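Local coordinates for protein aclacinomycin-N/aclacinomycin-A oxidase (Streptomyces galilaeus, PDB 2IPI) that oxidises the terminal sugar of aclacinomycin antibiotics in two successive oxygen-dependent steps, converting aclacinomycin N to A and A to Y with a bicovalently attached FAD, at residues 157-162 and 223-228; 208-213 and 217-222. All coordinates share one frame; numbering follows the deposited sequence.

Interaction 1. Residues 157-162 and 223-228. With FAD (flavin-adenine dinucleotide), chain F.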
ATOM      1  N   HIS A 157      -0.734   5.715   4.200  1.00 12.57           N
ATOM      2  CA  HIS A 157       0.105   4.587   3.842  1.00 13.76           C
ATOM      3  C   HIS A 157       0.386   3.711   5.046  1.00 10.30           C
ATOM      4  O   HIS A 157       0.326   2.475   4.973  1.00 11.89           O
ATOM      5  CB  HIS A 157       1.426   5.079   3.237  1.00 13.99           C
ATOM      6  CG  HIS A 157       2.451   4.016   3.000  1.00 17.59           C
ATOM      7  ND1 HIS A 157       2.433   3.211   1.881  1.00 17.89           N
ATOM      8  CD2 HIS A 157       3.535   3.629   3.719  1.00 19.65           C
ATOM      9  CE1 HIS A 157       3.456   2.377   1.924  1.00 19.06           C
ATOM     10  NE2 HIS A 157       4.140   2.604   3.034  1.00 18.97           N
ATOM     11  N   VAL A 158       0.718   4.326   6.198  1.00  9.17           N
ATOM     12  CA  VAL A 158       1.152   3.429   7.269  1.00  9.79           C
ATOM     13  C   VAL A 158      -0.014   2.750   7.977  1.00 10.28           C
ATOM     14  O   VAL A 158       0.029   1.561   8.314  1.00 11.03           O
ATOM     15  CB  VAL A 158       2.018   4.193   8.290  1.00  6.22           C
ATOM     16  CG1 VAL A 158       2.240   3.334   9.514  1.00  6.55           C
ATOM     17  CG2 VAL A 158       3.346   4.636   7.678  1.00 11.77           C
ATOM     18  N   LEU A 159      -1.116   3.445   8.230  1.00 15.10           N
ATOM     19  CA  LEU A 159      -2.203   2.843   9.008  1.00 15.40           C
ATOM     20  C   LEU A 159      -2.924   1.699   8.301  1.00 16.81           C
ATOM     21  O   LEU A 159      -3.716   0.988   8.939  1.00 15.44           O
ATOM     22  CB  LEU A 159      -3.205   3.916   9.436  1.00 16.44           C
ATOM     23  CG  LEU A 159      -3.709   4.991   8.491  1.00 21.35           C
ATOM     24  CD1 LEU A 159      -3.556   4.668   7.013  1.00 25.71           C
ATOM     25  CD2 LEU A 159      -5.191   5.288   8.784  1.00 19.53           C
ATOM     26  N   GLY A 160      -2.661   1.532   7.009  1.00 15.33           N
ATOM     27  CA  GLY A 160      -3.172   0.409   6.267  1.00 17.28           C
ATOM     28  C   GLY A 160      -2.105  -0.610   5.949  1.00 18.46           C
ATOM     29  O   GLY A 160      -2.330  -1.579   5.221  1.00 18.76           O
ATOM     30  N   GLY A 161      -0.913  -0.412   6.494  1.00 19.16           N
ATOM     31  CA  GLY A 161       0.175  -1.333   6.421  1.00 16.11           C
ATOM     32  C   GLY A 161       0.923  -1.439   5.124  1.00 14.03           C
ATOM     33  O   GLY A 161       1.323  -2.561   4.807  1.00 21.93           O
ATOM     34  N   GLY A 162       1.081  -0.325   4.435  1.00 16.08           N
ATOM     35  CA  GLY A 162       1.926  -0.218   3.266  1.00 18.55           C
ATOM     36  C   GLY A 162       3.221  -1.002   3.494  1.00 18.17           C
ATOM     37  O   GLY A 162       3.791  -0.967   4.590  1.00 23.23           O
ATOM     38  N   THR A 223      -2.092  12.638  13.532  1.00 10.15           N
ATOM     39  CA  THR A 223      -1.364  13.896  13.518  1.00 10.14           C
ATOM     40  C   THR A 223       0.143  13.654  13.666  1.00  8.14           C
ATOM     41  O   THR A 223       0.937  14.571  13.433  1.00  9.47           O
ATOM     42  CB  THR A 223      -1.857  14.818  14.645  1.00 13.30           C
ATOM     43  OG1 THR A 223      -1.005  15.961  14.794  1.00 30.62           O
ATOM     44  CG2 THR A 223      -1.787  14.082  15.974  1.00  1.97           C
ATOM     45  N   ARG A 224       0.499  12.437  14.023  1.00  9.81           N
ATOM     46  CA  ARG A 224       1.876  12.024  14.241  1.00  9.39           C
ATOM     47  C   ARG A 224       2.000  10.532  14.534  1.00  7.97           C
ATOM     48  O   ARG A 224       1.238   9.960  15.316  1.00 11.97           O
ATOM     49  CB  ARG A 224       2.514  12.786  15.418  1.00 11.63           C
ATOM     50  CG  ARG A 224       3.975  12.390  15.603  1.00 13.32           C
ATOM     51  CD  ARG A 224       4.637  13.220  16.685  1.00 11.84           C
ATOM     52  NE  ARG A 224       4.667  14.621  16.314  1.00 15.32           N
ATOM     53  CZ  ARG A 224       4.424  15.702  17.021  1.00 16.02           C
ATOM     54  NH1 ARG A 224       4.086  15.602  18.296  1.00 22.90           N
ATOM     55  NH2 ARG A 224       4.528  16.892  16.436  1.00 17.85           N
ATOM     56  N   TYR A 225       2.976   9.873  13.921  1.00  5.57           N
ATOM     57  CA  TYR A 225       3.242   8.469  14.121  1.00  5.28           C
ATOM     58  C   TYR A 225       4.588   8.278  14.830  1.00  7.18           C
ATOM     59  O   TYR A 225       5.434   9.126  14.534  1.00  8.86           O
ATOM     60  CB  TYR A 225       3.353   7.714  12.790  1.00 10.29           C
ATOM     61  CG  TYR A 225       2.149   7.543  11.920  1.00  9.63           C
ATOM     62  CD1 TYR A 225       1.799   8.455  10.935  1.00 13.85           C
ATOM     63  CD2 TYR A 225       1.342   6.416  12.090  1.00 13.72           C
ATOM     64  CE1 TYR A 225       0.679   8.268  10.147  1.00 15.53           C
ATOM     65  CE2 TYR A 225       0.220   6.234  11.301  1.00 14.33           C
ATOM     66  CZ  TYR A 225      -0.106   7.151  10.336  1.00 13.90           C
ATOM     67  OH  TYR A 225      -1.226   6.941   9.549  1.00 13.43           O
ATOM     68  N   TRP A 226       4.724   7.254  15.627  1.00 12.82           N
ATOM     69  CA  TRP A 226       5.935   6.898  16.353  1.00 12.90           C
ATOM     70  C   TRP A 226       6.455   5.528  15.969  1.00  9.03           C
ATOM     71  O   TRP A 226       5.696   4.563  15.999  1.00  8.41           O
ATOM     72  CB  TRP A 226       5.765   7.032  17.883  1.00 13.04           C
ATOM     73  CG  TRP A 226       5.556   8.460  18.331  1.00 17.70           C
ATOM     74  CD1 TRP A 226       4.333   9.075  18.387  1.00 19.60           C
ATOM     75  CD2 TRP A 226       6.499   9.442  18.785  1.00 18.49           C
ATOM     76  NE1 TRP A 226       4.474  10.365  18.831  1.00 22.05           N
ATOM     77  CE2 TRP A 226       5.797  10.625  19.082  1.00 20.12           C
ATOM     78  CE3 TRP A 226       7.884   9.459  18.951  1.00 22.45           C
ATOM     79  CZ2 TRP A 226       6.404  11.790  19.543  1.00 20.89           C
ATOM     80  CZ3 TRP A 226       8.494  10.614  19.411  1.00 22.62           C
ATOM     81  CH2 TRP A 226       7.766  11.780  19.705  1.00 22.57           C
ATOM     82  N   PHE A 227       7.734   5.449  15.595  1.00  9.17           N
ATOM     83  CA  PHE A 227       8.323   4.165  15.231  1.00  7.16           C
ATOM     84  C   PHE A 227       9.484   3.728  16.118  1.00 11.66           C
ATOM     85  O   PHE A 227      10.349   4.523  16.456  1.00 12.74           O
ATOM     86  CB  PHE A 227       8.858   4.200  13.772  1.00  8.54           C
ATOM     87  CG  PHE A 227       7.674   4.355  12.822  1.00  7.87           C
ATOM     88  CD1 PHE A 227       7.303   5.608  12.377  1.00  9.33           C
ATOM     89  CD2 PHE A 227       6.964   3.228  12.429  1.00  9.95           C
ATOM     90  CE1 PHE A 227       6.194   5.774  11.555  1.00  9.28           C
ATOM     91  CE2 PHE A 227       5.862   3.394  11.600  1.00  7.34           C
ATOM     92  CZ  PHE A 227       5.489   4.647  11.164  1.00 10.41           C
ATOM     93  N   ARG A 228       9.464   2.438  16.424  1.00 10.22           N
ATOM     94  CA  ARG A 228      10.506   1.722  17.113  1.00 10.08           C
ATOM     95  C   ARG A 228      10.298   0.227  16.921  1.00 10.96           C
ATOM     96  O   ARG A 228       9.185  -0.265  17.136  1.00 13.00           O
ATOM     97  CB  ARG A 228      10.488   2.067  18.603  1.00 13.57           C
ATOM     98  CG  ARG A 228      11.826   1.930  19.304  1.00 21.95           C
ATOM     99  CD  ARG A 228      11.774   0.869  20.383  1.00 24.71           C
ATOM    100  NE  ARG A 228      11.080   1.348  21.575  1.00 26.37           N
ATOM    101  CZ  ARG A 228       9.791   1.234  21.845  1.00 28.47           C
ATOM    102  NH1 ARG A 228       8.970   0.633  20.981  1.00 25.63           N
ATOM    103  NH2 ARG A 228       9.292   1.717  22.980  1.00 19.89           N
TER
HETATM  104  PA  FAD F 801      -4.432   9.870   0.679  1.00 11.55           P
HETATM  105  O1A FAD F 801      -5.329   9.930  -0.408  1.00 11.21           O
HETATM  106  O2A FAD F 801      -4.194  11.195   1.249  1.00  7.64           O
HETATM  107  O5B FAD F 801      -4.948   8.880   1.787  1.00 10.01           O
HETATM  108  C5B FAD F 801      -5.386   7.613   1.502  1.00 14.06           C
HETATM  109  C4B FAD F 801      -6.373   7.143   2.567  1.00 16.68           C
HETATM  110  O4B FAD F 801      -5.858   7.445   3.835  1.00 14.10           O
HETATM  111  C3B FAD F 801      -7.696   7.926   2.490  1.00 14.70           C
HETATM  112  O3B FAD F 801      -8.740   7.176   2.996  1.00  8.81           O
HETATM  113  C2B FAD F 801      -7.454   9.104   3.419  1.00 12.35           C
HETATM  114  O2B FAD F 801      -8.608   9.709   3.936  1.00 12.54           O
HETATM  115  C1B FAD F 801      -6.599   8.428   4.467  1.00 14.94           C
HETATM  116  N9A FAD F 801      -5.777   9.365   5.258  1.00 15.63           N
HETATM  117  C8A FAD F 801      -4.929  10.288   4.787  1.00 15.48           C
HETATM  118  N7A FAD F 801      -4.349  10.934   5.788  1.00 16.20           N
HETATM  119  C5A FAD F 801      -4.852  10.437   6.918  1.00 15.46           C
HETATM  120  C6A FAD F 801      -4.621  10.718   8.258  1.00 17.19           C
HETATM  121  N6A FAD F 801      -3.724  11.578   8.556  1.00 17.31           N
HETATM  122  N1A FAD F 801      -5.265  10.035   9.190  1.00 11.54           N
HETATM  123  C2A FAD F 801      -6.097   9.089   8.822  1.00 13.98           C
HETATM  124  N3A FAD F 801      -6.331   8.782   7.560  1.00 13.08           N
HETATM  125  C4A FAD F 801      -5.739   9.447   6.614  1.00 14.49           C
HETATM  126  N1  FAD F 801       1.291   0.881  -1.066  1.00  9.87           N
HETATM  127  C2  FAD F 801       2.094  -0.093  -0.522  1.00 10.62           C
HETATM  128  O2  FAD F 801       1.796  -0.728   0.394  1.00 10.03           O
HETATM  129  N3  FAD F 801       3.313  -0.316  -1.102  1.00 16.41           N
HETATM  130  C4  FAD F 801       3.751   0.405  -2.199  1.00 15.80           C
HETATM  131  O4  FAD F 801       4.865   0.231  -2.605  1.00 12.33           O
HETATM  132  C4X FAD F 801       2.933   1.404  -2.730  1.00 13.96           C
HETATM  133  N5  FAD F 801       3.298   2.129  -3.826  1.00 11.27           N
HETATM  134  C5X FAD F 801       2.534   3.144  -4.300  1.00 16.55           C
HETATM  135  C6  FAD F 801       2.975   3.931  -5.366  1.00 17.34           C
HETATM  136  C7  FAD F 801       2.165   4.910  -5.863  1.00 15.81           C
HETATM  137  C7M FAD F 801       2.747   5.785  -6.925  1.00 19.65           C
HETATM  138  C8  FAD F 801       0.939   5.202  -5.257  1.00 11.78           C
HETATM  139  C8M FAD F 801       0.214   6.479  -5.618  1.00 12.90           C
HETATM  140  C9  FAD F 801       0.548   4.416  -4.197  1.00 12.54           C
HETATM  141  C9A FAD F 801       1.294   3.368  -3.717  1.00 16.42           C
HETATM  142  N10 FAD F 801       0.861   2.584  -2.665  1.00 15.52           N
HETATM  143  C10 FAD F 801       1.692   1.639  -2.143  1.00 14.43           C
HETATM  144  C1' FAD F 801      -0.594   2.389  -2.387  1.00 12.76           C
HETATM  145  C2' FAD F 801      -1.225   3.377  -1.404  1.00 16.61           C
HETATM  146  O2' FAD F 801      -2.059   4.364  -1.913  1.00 13.13           O
HETATM  147  C3' FAD F 801      -0.241   4.027  -0.460  1.00 20.06           C
HETATM  148  O3' FAD F 801       0.502   3.085   0.248  1.00 16.21           O
HETATM  149  C4' FAD F 801      -1.111   5.022   0.366  1.00 24.00           C
HETATM  150  O4' FAD F 801      -2.449   4.730   0.424  1.00 21.15           O
HETATM  151  C5' FAD F 801      -1.064   6.498   0.047  1.00 18.92           C
HETATM  152  O5' FAD F 801      -1.701   7.229   1.040  1.00 15.33           O
HETATM  153  P   FAD F 801      -1.760   8.776   0.829  1.00 10.80           P
HETATM  154  O1P FAD F 801      -1.597   9.460   2.061  1.00  8.88           O
HETATM  155  O2P FAD F 801      -0.794   9.110  -0.125  1.00 17.11           O
HETATM  156  O3P FAD F 801      -3.139   9.124   0.139  1.00  9.43           O
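Val158 lies over one face of the Tyr225 ring and at the edge of the Phe227 ring, its CG1 in contact with both aromatics. Val158 CB stands 4.0 Å above the Tyr225 plane, offset toward the rim, and Val158 CG1 touches Tyr225 CE2 at 4.0 Å. Val158 CG1 also meets Phe227 CZ at 3.9 Å, in the plane of that ring; CG2 reaches this CZ as well. Both rings have CG anti to their carbonyl carbon (chi1 near -67°), and as alternate residues of strand 221-227 they project from the same side of the five-stranded antiparallel sheet in the PCMH-type FAD-binding domain. Leu159 crosses the end of the tyrosine, with Leu159 CG 3.3 Å from Tyr225 OH. That hydroxyl is hydrogen-bonded to Gly155 O, which ties the strand to helix 154-157 just before the turn. A Schellman motif ends this helix: Gly162 N bonds to His157 O, and Gly161, which has positive phi, bonds through its N to Val158 O. The other side of the loop serves the cofactor. His157 ND1 and the ribityl O3' of FAD share a nearly straight hydrogen bond of 2.5 Å, the imidazole reached at its edge, while Gly162 CA covers one face of that ring. Leu159 CD2 packs on the adenine, 3.9 Å from FAD N3A.

Interaction 2. Residues 208-213 and 217-222. With FAD (flavin-adenine dinucleotide), chain F.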
ATOM      1  N   TRP A 208      -4.380   1.907  19.035  1.00 13.43           N
ATOM      2  CA  TRP A 208      -3.084   1.752  18.364  1.00 13.95           C
ATOM      3  C   TRP A 208      -3.143   0.610  17.347  1.00 11.92           C
ATOM      4  O   TRP A 208      -2.690   0.689  16.210  1.00 10.92           O
ATOM      5  CB  TRP A 208      -1.933   1.464  19.341  1.00 13.90           C
ATOM      6  CG  TRP A 208      -0.752   0.799  18.691  1.00 12.22           C
ATOM      7  CD1 TRP A 208       0.233   1.455  17.984  1.00 11.92           C
ATOM      8  CD2 TRP A 208      -0.409  -0.592  18.667  1.00 11.63           C
ATOM      9  NE1 TRP A 208       1.157   0.543  17.528  1.00 10.85           N
ATOM     10  CE2 TRP A 208       0.779  -0.724  17.931  1.00  8.58           C
ATOM     11  CE3 TRP A 208      -1.026  -1.733  19.196  1.00  9.30           C
ATOM     12  CZ2 TRP A 208       1.363  -1.973  17.729  1.00  8.44           C
ATOM     13  CZ3 TRP A 208      -0.450  -2.967  19.002  1.00 14.06           C
ATOM     14  CH2 TRP A 208       0.752  -3.084  18.265  1.00 12.95           C
ATOM     15  N   TRP A 209      -3.658  -0.501  17.846  1.00  8.93           N
ATOM     16  CA  TRP A 209      -3.922  -1.700  17.082  1.00 12.29           C
ATOM     17  C   TRP A 209      -4.676  -1.410  15.795  1.00 11.54           C
ATOM     18  O   TRP A 209      -4.315  -1.875  14.715  1.00  9.04           O
ATOM     19  CB  TRP A 209      -4.802  -2.627  17.917  1.00 13.71           C
ATOM     20  CG  TRP A 209      -4.844  -4.021  17.393  1.00 15.47           C
ATOM     21  CD1 TRP A 209      -5.468  -4.566  16.318  1.00 16.28           C
ATOM     22  CD2 TRP A 209      -4.138  -5.085  18.048  1.00 21.91           C
ATOM     23  NE1 TRP A 209      -5.211  -5.916  16.234  1.00 19.49           N
ATOM     24  CE2 TRP A 209      -4.402  -6.240  17.294  1.00 23.52           C
ATOM     25  CE3 TRP A 209      -3.330  -5.166  19.187  1.00 23.58           C
ATOM     26  CZ2 TRP A 209      -3.848  -7.425  17.703  1.00 26.42           C
ATOM     27  CZ3 TRP A 209      -2.800  -6.399  19.541  1.00 25.06           C
ATOM     28  CH2 TRP A 209      -3.051  -7.548  18.801  1.00 26.40           C
ATOM     29  N   ALA A 210      -5.743  -0.615  15.914  1.00 12.60           N
ATOM     30  CA  ALA A 210      -6.569  -0.259  14.768  1.00 15.66           C
ATOM     31  C   ALA A 210      -5.744   0.406  13.672  1.00 15.61           C
ATOM     32  O   ALA A 210      -6.062   0.339  12.486  1.00 11.54           O
ATOM     33  CB  ALA A 210      -7.711   0.649  15.208  1.00 24.47           C
ATOM     34  N   HIS A 211      -4.647   1.061  14.097  1.00 13.89           N
ATOM     35  CA  HIS A 211      -3.858   1.824  13.150  1.00 12.27           C
ATOM     36  C   HIS A 211      -2.770   0.968  12.507  1.00 10.93           C
ATOM     37  O   HIS A 211      -2.026   1.503  11.695  1.00 13.17           O
ATOM     38  CB  HIS A 211      -3.299   3.083  13.831  1.00 10.93           C
ATOM     39  CG  HIS A 211      -4.380   4.154  13.864  1.00  8.02           C
ATOM     40  ND1 HIS A 211      -5.327   4.228  14.873  1.00  8.50           N
ATOM     41  CD2 HIS A 211      -4.635   5.173  13.021  1.00  6.84           C
ATOM     42  CE1 HIS A 211      -6.131   5.250  14.635  1.00  7.32           C
ATOM     43  NE2 HIS A 211      -5.738   5.853  13.513  1.00 11.93           N
ATOM     44  N   THR A 212      -2.706  -0.319  12.856  1.00  8.93           N
ATOM     45  CA  THR A 212      -1.671  -1.163  12.251  1.00 13.03           C
ATOM     46  C   THR A 212      -2.215  -1.972  11.070  1.00 10.25           C
ATOM     47  O   THR A 212      -1.781  -3.101  10.818  1.00 11.89           O
ATOM     48  CB  THR A 212      -1.018  -2.086  13.294  1.00 13.34           C
ATOM     49  OG1 THR A 212       0.032  -2.858  12.685  1.00 36.88           O
ATOM     50  CG2 THR A 212      -1.981  -3.118  13.849  1.00  4.66           C
ATOM     51  N   GLY A 213      -3.143  -1.407  10.308  1.00 13.31           N
ATOM     52  CA  GLY A 213      -3.543  -1.951   9.045  1.00 16.33           C
ATOM     53  C   GLY A 213      -5.063  -2.040   8.985  1.00 14.65           C
ATOM     54  O   GLY A 213      -5.443  -3.000   8.353  1.00 19.00           O
ATOM     55  N   GLY A 217      -9.709   6.009   6.194  1.00 23.38           N
ATOM     56  CA  GLY A 217     -10.630   7.045   6.694  1.00 17.61           C
ATOM     57  C   GLY A 217     -11.689   6.479   7.621  1.00 19.96           C
ATOM     58  O   GLY A 217     -12.867   6.504   7.249  1.00 11.11           O
ATOM     59  N   ASN A 218     -11.267   5.978   8.791  1.00 18.09           N
ATOM     60  CA  ASN A 218     -12.218   5.320   9.679  1.00 13.45           C
ATOM     61  C   ASN A 218     -12.084   5.676  11.155  1.00 14.79           C
ATOM     62  O   ASN A 218     -13.095   5.660  11.866  1.00  9.56           O
ATOM     63  CB  ASN A 218     -12.096   3.788   9.544  1.00 12.18           C
ATOM     64  CG  ASN A 218     -10.849   3.356   8.811  1.00 21.70           C
ATOM     65  OD1 ASN A 218      -9.805   3.933   9.113  1.00 33.10           O
ATOM     66  ND2 ASN A 218     -10.911   2.391   7.893  1.00 11.78           N
ATOM     67  N   PHE A 219     -10.883   5.976  11.668  1.00 12.27           N
ATOM     68  CA  PHE A 219     -10.745   6.011  13.136  1.00 11.63           C
ATOM     69  C   PHE A 219     -10.427   7.370  13.737  1.00 13.45           C
ATOM     70  O   PHE A 219     -10.312   7.499  14.969  1.00 20.00           O
ATOM     71  CB  PHE A 219      -9.652   5.028  13.522  1.00 10.62           C
ATOM     72  CG  PHE A 219      -9.933   3.601  13.103  1.00 11.33           C
ATOM     73  CD1 PHE A 219     -10.888   2.863  13.775  1.00 12.12           C
ATOM     74  CD2 PHE A 219      -9.255   3.005  12.052  1.00 15.03           C
ATOM     75  CE1 PHE A 219     -11.167   1.560  13.435  1.00 11.90           C
ATOM     76  CE2 PHE A 219      -9.522   1.687  11.714  1.00 13.15           C
ATOM     77  CZ  PHE A 219     -10.465   0.965  12.406  1.00 13.59           C
ATOM     78  N   GLY A 220     -10.323   8.412  12.925  1.00  7.12           N
ATOM     79  CA  GLY A 220      -9.918   9.735  13.336  1.00 11.82           C
ATOM     80  C   GLY A 220      -8.786  10.254  12.461  1.00 12.43           C
ATOM     81  O   GLY A 220      -8.501   9.639  11.429  1.00 11.51           O
ATOM     82  N   ILE A 221      -8.140  11.353  12.836  1.00 12.69           N
ATOM     83  CA  ILE A 221      -7.058  11.888  11.986  1.00 10.22           C
ATOM     84  C   ILE A 221      -5.717  11.753  12.690  1.00 11.93           C
ATOM     85  O   ILE A 221      -5.518  12.326  13.761  1.00  9.16           O
ATOM     86  CB  ILE A 221      -7.320  13.349  11.578  1.00  8.93           C
ATOM     87  CG1 ILE A 221      -8.625  13.486  10.787  1.00 10.22           C
ATOM     88  CG2 ILE A 221      -6.142  13.955  10.822  1.00  4.69           C
ATOM     89  CD1 ILE A 221      -9.001  14.912  10.466  1.00  7.07           C
ATOM     90  N   VAL A 222      -4.809  10.981  12.088  1.00 11.88           N
ATOM     91  CA  VAL A 222      -3.471  10.833  12.654  1.00 13.22           C
ATOM     92  C   VAL A 222      -2.669  12.115  12.462  1.00 12.88           C
ATOM     93  O   VAL A 222      -2.520  12.649  11.364  1.00 15.73           O
ATOM     94  CB  VAL A 222      -2.736   9.650  12.017  1.00 11.31           C
ATOM     95  CG1 VAL A 222      -1.313   9.532  12.522  1.00 23.19           C
ATOM     96  CG2 VAL A 222      -3.482   8.356  12.324  1.00 17.87           C
TER
HETATM   97  PA  FAD F 801      -4.432   9.870   0.679  1.00 11.55           P
HETATM   98  O1A FAD F 801      -5.329   9.930  -0.408  1.00 11.21           O
HETATM   99  O2A FAD F 801      -4.194  11.195   1.249  1.00  7.64           O
HETATM  100  O5B FAD F 801      -4.948   8.880   1.787  1.00 10.01           O
HETATM  101  C5B FAD F 801      -5.386   7.613   1.502  1.00 14.06           C
HETATM  102  C4B FAD F 801      -6.373   7.143   2.567  1.00 16.68           C
HETATM  103  O4B FAD F 801      -5.858   7.445   3.835  1.00 14.10           O
HETATM  104  C3B FAD F 801      -7.696   7.926   2.490  1.00 14.70           C
HETATM  105  O3B FAD F 801      -8.740   7.176   2.996  1.00  8.81           O
HETATM  106  C2B FAD F 801      -7.454   9.104   3.419  1.00 12.35           C
HETATM  107  O2B FAD F 801      -8.608   9.709   3.936  1.00 12.54           O
HETATM  108  C1B FAD F 801      -6.599   8.428   4.467  1.00 14.94           C
HETATM  109  N9A FAD F 801      -5.777   9.365   5.258  1.00 15.63           N
HETATM  110  C8A FAD F 801      -4.929  10.288   4.787  1.00 15.48           C
HETATM  111  N7A FAD F 801      -4.349  10.934   5.788  1.00 16.20           N
HETATM  112  C5A FAD F 801      -4.852  10.437   6.918  1.00 15.46           C
HETATM  113  C6A FAD F 801      -4.621  10.718   8.258  1.00 17.19           C
HETATM  114  N6A FAD F 801      -3.724  11.578   8.556  1.00 17.31           N
HETATM  115  N1A FAD F 801      -5.265  10.035   9.190  1.00 11.54           N
HETATM  116  C2A FAD F 801      -6.097   9.089   8.822  1.00 13.98           C
HETATM  117  N3A FAD F 801      -6.331   8.782   7.560  1.00 13.08           N
HETATM  118  C4A FAD F 801      -5.739   9.447   6.614  1.00 14.49           C
HETATM  119  N1  FAD F 801       1.291   0.881  -1.066  1.00  9.87           N
HETATM  120  C2  FAD F 801       2.094  -0.093  -0.522  1.00 10.62           C
HETATM  121  O2  FAD F 801       1.796  -0.728   0.394  1.00 10.03           O
HETATM  122  N3  FAD F 801       3.313  -0.316  -1.102  1.00 16.41           N
HETATM  123  C4  FAD F 801       3.751   0.405  -2.199  1.00 15.80           C
HETATM  124  O4  FAD F 801       4.865   0.231  -2.605  1.00 12.33           O
HETATM  125  C4X FAD F 801       2.933   1.404  -2.730  1.00 13.96           C
HETATM  126  N5  FAD F 801       3.298   2.129  -3.826  1.00 11.27           N
HETATM  127  C5X FAD F 801       2.534   3.144  -4.300  1.00 16.55           C
HETATM  128  C6  FAD F 801       2.975   3.931  -5.366  1.00 17.34           C
HETATM  129  C7  FAD F 801       2.165   4.910  -5.863  1.00 15.81           C
HETATM  130  C7M FAD F 801       2.747   5.785  -6.925  1.00 19.65           C
HETATM  131  C8  FAD F 801       0.939   5.202  -5.257  1.00 11.78           C
HETATM  132  C8M FAD F 801       0.214   6.479  -5.618  1.00 12.90           C
HETATM  133  C9  FAD F 801       0.548   4.416  -4.197  1.00 12.54           C
HETATM  134  C9A FAD F 801       1.294   3.368  -3.717  1.00 16.42           C
HETATM  135  N10 FAD F 801       0.861   2.584  -2.665  1.00 15.52           N
HETATM  136  C10 FAD F 801       1.692   1.639  -2.143  1.00 14.43           C
HETATM  137  C1' FAD F 801      -0.594   2.389  -2.387  1.00 12.76           C
HETATM  138  C2' FAD F 801      -1.225   3.377  -1.404  1.00 16.61           C
HETATM  139  O2' FAD F 801      -2.059   4.364  -1.913  1.00 13.13           O
HETATM  140  C3' FAD F 801      -0.241   4.027  -0.460  1.00 20.06           C
HETATM  141  O3' FAD F 801       0.502   3.085   0.248  1.00 16.21           O
HETATM  142  C4' FAD F 801      -1.111   5.022   0.366  1.00 24.00           C
HETATM  143  O4' FAD F 801      -2.449   4.730   0.424  1.00 21.15           O
HETATM  144  C5' FAD F 801      -1.064   6.498   0.047  1.00 18.92           C
HETATM  145  O5' FAD F 801      -1.701   7.229   1.040  1.00 15.33           O
HETATM  146  P   FAD F 801      -1.760   8.776   0.829  1.00 10.80           P
HETATM  147  O1P FAD F 801      -1.597   9.460   2.061  1.00  8.88           O
HETATM  148  O2P FAD F 801      -0.794   9.110  -0.125  1.00 17.11           O
HETATM  149  O3P FAD F 801      -3.139   9.124   0.139  1.00  9.43           O
HETATM  150  O   HOH W   1      -7.229   6.784  11.498  1.00 20.87           O
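The loop that leads from helix 205-210 into strand 221-227 belongs to the PCMH-type FAD-binding domain, and here it folds back on itself beside the adenine end of the cofactor. Ala210, at the end of the helix, makes a CH-pi contact with Phe219: Ala210 CB sits 3.9 Å from the centroid of the Phe219 ring and only 7° off the ring normal, so the methyl sits over the middle of the face. Asn218 CB lies against the opposite face, nearer the rim, and Leu498 and Val501 of helix 495-505 add further apolar contacts to the phenylalanine side chain. His211 and Phe219 run alongside each other head to tail, their ring planes inclined at 55°, neither stacked nor edge-to-face, and the closest touch is made by His211 CE1 on Phe219 CB at 3.7 Å. On the strand side of the imidazole, His211 CD2 packs against Val222 CG2 at 3.5 Å, so the imidazole touches phenylalanine and valine through different ring carbons. Having CG anti to its carbonyl carbon places the histidine ring beside residues 219-222. Its two nitrogens part ways: ND1 bonds back to Leu207 O, one helical turn earlier, whereas His211 NE2 lies 2.7 Å from a water oxygen. That water donates to Gly220 O, bridging His211, just past the helix, to Gly220. Two residues on, the backbone of Val222 makes both hydrogen bonds to the adenine edge: Val222 N donates to FAD N1A at 3.1 Å, and FAD N6A donates to Val222 O at 3.2 Å, each with an angle of 161° at the hydrogen.

How the interactions relate
Both contacts use strand 221-227 of the five-stranded antiparallel sheet in the FAD-binding domain, interaction 2 at its start and interaction 1 farther along. Their centres are 9 Å apart. In sequence, residues 157-162 come first, then 208-213 and 217-222, then 223-228, so the local connection of interaction 2 falls within the longer loop that interaction 1 brings together. They also touch directly, Leu159 CB packing 3.5 Å from His211 O. Along FAD the work is divided: residues 157-162 reach the ribityl chain and flavin as well as the adenine, whereas the strand binds the adenine and, through its packing with Val158 and Leu159, backs that loop.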